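Long-range contact in uncharacterized protein Tfu_2867 (Thermobifida fusca, PDB 2QE6), which binds S-adenosylmethionine and is probably a methyltransferase, though its substrate is not known: residues D136-E141 with D176-A181. The protein carries 1 engineered substitution. Residues are numbered along the deposited sequence; the frame is centred on the assembly and turned at random.
Sequences DVRDPE and DRVVGA. With SAM (S-adenosylmethionine), chain F.
With CG anti to the backbone N (chi1 -174°), Asp136 holds its carboxylate beside its own carbonyl carbon, at the first position of a type I turn, while Arg138, bent at chi3 (-67°), brings its guanidinium back to meet it. The grip is side-on, with both Asp136 oxygens close to the Arg138 guanidinium plane, although the carboxylate is tilted against it: Arg138 NE points at the syn lone pair of Asp136 OD1, and Arg138 NH2 lies 3.0 Å from Asp136 OD2. Asp136 OD1 also accepts the backbone N of Arg138 from above the carboxylate plane, closing an Asx turn, and takes the adenine amino group, SAM N6, at 2.8 Å. Beside it, the backbone N of Val137 donates to SAM N1 over 2.9 Å, so two adjacent residues read the adenine edge. An alanine at Asp136 would probably loosen both the adenine amino group and the Arg138 guanidinium, since one carboxylate holds the two.

Away from the ligand, the turn rests on helix 175-185. Arg177, bent at chi3 (79°), directs its guanidinium edge at Arg138 O, which receives weak hydrogen bonds from Arg177 NH1 and NH2, each 3.3 Å long. Val178 CG2 lies over one face of the Arg177 guanidinium, offset toward the rim, and Val178 CG1 sits 3.5 Å from Val137 O, which accepts a hydrogen bond from the hydroxyl of Tyr182. Pro140 CB packs against Ala181 CB at 3.5 Å.

The contact joins the adenine-binding loop after edge strand 130-134 of the Rossmann-like sheet, and the start of helix 140-145, to helix 175-185, whose Val179 packs on strand 191-197.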
loop_
_atom_site.group_PDB
_atom_site.type_symbol
_atom_site.label_atom_id
_atom_site.label_comp_id
_atom_site.label_asym_id
_atom_site.label_seq_id
_atom_site.Cartn_x
_atom_site.Cartn_y
_atom_site.Cartn_z
ATOM N N ASP A 136 -1.700 11.103 8.720
ATOM C CA ASP A 136 -1.227 11.438 7.384
ATOM C C ASP A 136 0.237 11.048 7.216
ATOM O O ASP A 136 1.131 11.612 7.845
ATOM C CB ASP A 136 -1.393 12.928 7.182
ATOM C CG ASP A 136 -1.071 13.369 5.796
ATOM O OD1 ASP A 136 -0.399 12.650 5.057
ATOM O OD2 ASP A 136 -1.528 14.459 5.440
ATOM N N VAL A 137 0.463 10.109 6.308
ATOM C CA VAL A 137 1.793 9.550 5.961
ATOM C C VAL A 137 2.836 10.584 5.553
ATOM O O VAL A 137 4.051 10.347 5.657
ATOM C CB VAL A 137 1.549 8.480 4.845
ATOM C CG1 VAL A 137 2.813 8.097 4.085
ATOM C CG2 VAL A 137 0.875 7.289 5.498
ATOM N N ARG A 138 2.365 11.752 5.114
ATOM C CA ARG A 138 3.257 12.845 4.771
ATOM C C ARG A 138 3.837 13.550 5.995
ATOM O O ARG A 138 4.631 14.487 5.856
ATOM C CB ARG A 138 2.527 13.823 3.887
ATOM C CG ARG A 138 2.135 13.197 2.563
ATOM C CD ARG A 138 1.313 14.171 1.753
ATOM N NE ARG A 138 0.030 14.414 2.405
ATOM C CZ ARG A 138 -0.945 15.164 1.910
ATOM N NH1 ARG A 138 -0.803 15.755 0.731
ATOM N NH2 ARG A 138 -2.069 15.327 2.602
ATOM N N ASP A 139 3.450 13.098 7.191
ATOM C CA ASP A 139 4.020 13.575 8.443
ATOM C C ASP A 139 4.711 12.418 9.209
ATOM O O ASP A 139 4.182 11.950 10.220
ATOM C CB ASP A 139 2.904 14.189 9.294
ATOM C CG ASP A 139 3.429 15.011 10.460
ATOM O OD1 ASP A 139 4.666 15.074 10.665
ATOM O OD2 ASP A 139 2.583 15.586 11.177
ATOM N N PRO A 140 5.892 11.975 8.728
ATOM C CA PRO A 140 6.640 10.849 9.284
ATOM C C PRO A 140 6.944 11.011 10.767
ATOM O O PRO A 140 6.895 10.030 11.511
ATOM C CB PRO A 140 7.965 10.861 8.490
ATOM C CG PRO A 140 7.753 11.711 7.335
ATOM C CD PRO A 140 6.569 12.556 7.545
ATOM N N GLU A 141 7.261 12.247 11.171
ATOM C CA GLU A 141 7.556 12.584 12.558
ATOM C C GLU A 141 6.390 12.221 13.449
ATOM O O GLU A 141 6.580 11.602 14.479
ATOM C CB GLU A 141 7.894 14.070 12.713
ATOM N N ASP A 176 10.482 12.944 -1.778
ATOM C CA ASP A 176 11.877 12.649 -1.396
ATOM C C ASP A 176 12.042 12.680 0.118
ATOM O O ASP A 176 12.554 11.730 0.696
ATOM C CB ASP A 176 12.887 13.589 -2.052
ATOM C CG ASP A 176 13.044 13.337 -3.552
ATOM O OD1 ASP A 176 12.632 12.273 -4.070
ATOM O OD2 ASP A 176 13.584 14.215 -4.237
ATOM N N ARG A 177 11.559 13.744 0.748
ATOM C CA ARG A 177 11.666 13.906 2.185
ATOM C C ARG A 177 10.818 12.868 2.922
ATOM O O ARG A 177 11.227 12.342 3.980
ATOM C CB ARG A 177 11.254 15.339 2.601
ATOM C CG ARG A 177 10.741 15.469 4.057
ATOM C CD ARG A 177 10.053 16.820 4.363
ATOM N NE ARG A 177 8.655 16.933 3.891
ATOM C CZ ARG A 177 7.584 16.444 4.528
ATOM N NH1 ARG A 177 7.704 15.769 5.669
ATOM N NH2 ARG A 177 6.372 16.631 4.012
ATOM N N VAL A 178 9.627 12.581 2.398
ATOM C CA VAL A 178 8.704 11.669 3.105
ATOM C C VAL A 178 9.242 10.234 3.106
ATOM O O VAL A 178 9.364 9.611 4.172
ATOM C CB VAL A 178 7.238 11.758 2.554
ATOM C CG1 VAL A 178 6.400 10.558 3.032
ATOM C CG2 VAL A 178 6.581 13.116 2.978
ATOM N N VAL A 179 9.585 9.707 1.930
ATOM C CA VAL A 179 10.047 8.311 1.867
ATOM C C VAL A 179 11.419 8.197 2.538
ATOM O O VAL A 179 11.682 7.220 3.225
ATOM C CB VAL A 179 10.042 7.714 0.440
ATOM C CG1 VAL A 179 10.494 6.222 0.469
ATOM C CG2 VAL A 179 8.617 7.831 -0.149
ATOM N N GLY A 180 12.262 9.208 2.332
ATOM C CA GLY A 180 13.558 9.279 3.012
ATOM C C GLY A 180 13.472 9.233 4.533
ATOM O O GLY A 180 14.318 8.629 5.181
ATOM N N ALA A 181 12.475 9.885 5.123
ATOM C CA ALA A 181 12.318 9.831 6.584
ATOM C C ALA A 181 12.061 8.406 7.073
ATOM O O ALA A 181 12.555 7.989 8.107
ATOM C CB ALA A 181 11.191 10.750 7.020
HETATM N N SAM F . -2.104 -0.129 0.791
HETATM C CA SAM F . -3.405 -0.736 0.307
HETATM C C SAM F . -3.125 -1.645 -0.869
HETATM O O SAM F . -3.870 -2.588 -1.114
HETATM O OXT SAM F . -2.158 -1.425 -1.610
HETATM C CB SAM F . -4.490 0.256 -0.154
HETATM C CG SAM F . -4.145 1.110 -1.384
HETATM S SD SAM F . -5.341 2.422 -1.802
HETATM C CE SAM F . -6.500 2.065 -0.459
HETATM C "C5'" SAM F . -4.436 3.768 -1.010
HETATM C "C4'" SAM F . -4.583 4.047 0.491
HETATM O "O4'" SAM F . -3.597 5.002 0.895
HETATM C "C3'" SAM F . -5.937 4.658 0.887
HETATM O "O3'" SAM F . -6.539 3.933 1.945
HETATM C "C2'" SAM F . -5.660 6.101 1.280
HETATM O "O2'" SAM F . -6.601 6.667 2.200
HETATM C "C1'" SAM F . -4.221 5.957 1.766
HETATM N N9 SAM F . -3.530 7.245 1.700
HETATM C C8 SAM F . -3.236 8.032 0.587
HETATM N N7 SAM F . -2.572 9.140 1.008
HETATM C C5 SAM F . -2.430 9.050 2.368
HETATM C C6 SAM F . -1.809 9.896 3.299
HETATM N N6 SAM F . -1.241 11.059 2.875
HETATM N N1 SAM F . -1.829 9.508 4.627
HETATM C C2 SAM F . -2.437 8.309 5.052
HETATM N N3 SAM F . -3.061 7.475 4.128
HETATM C C4 SAM F . -3.033 7.857 2.810
#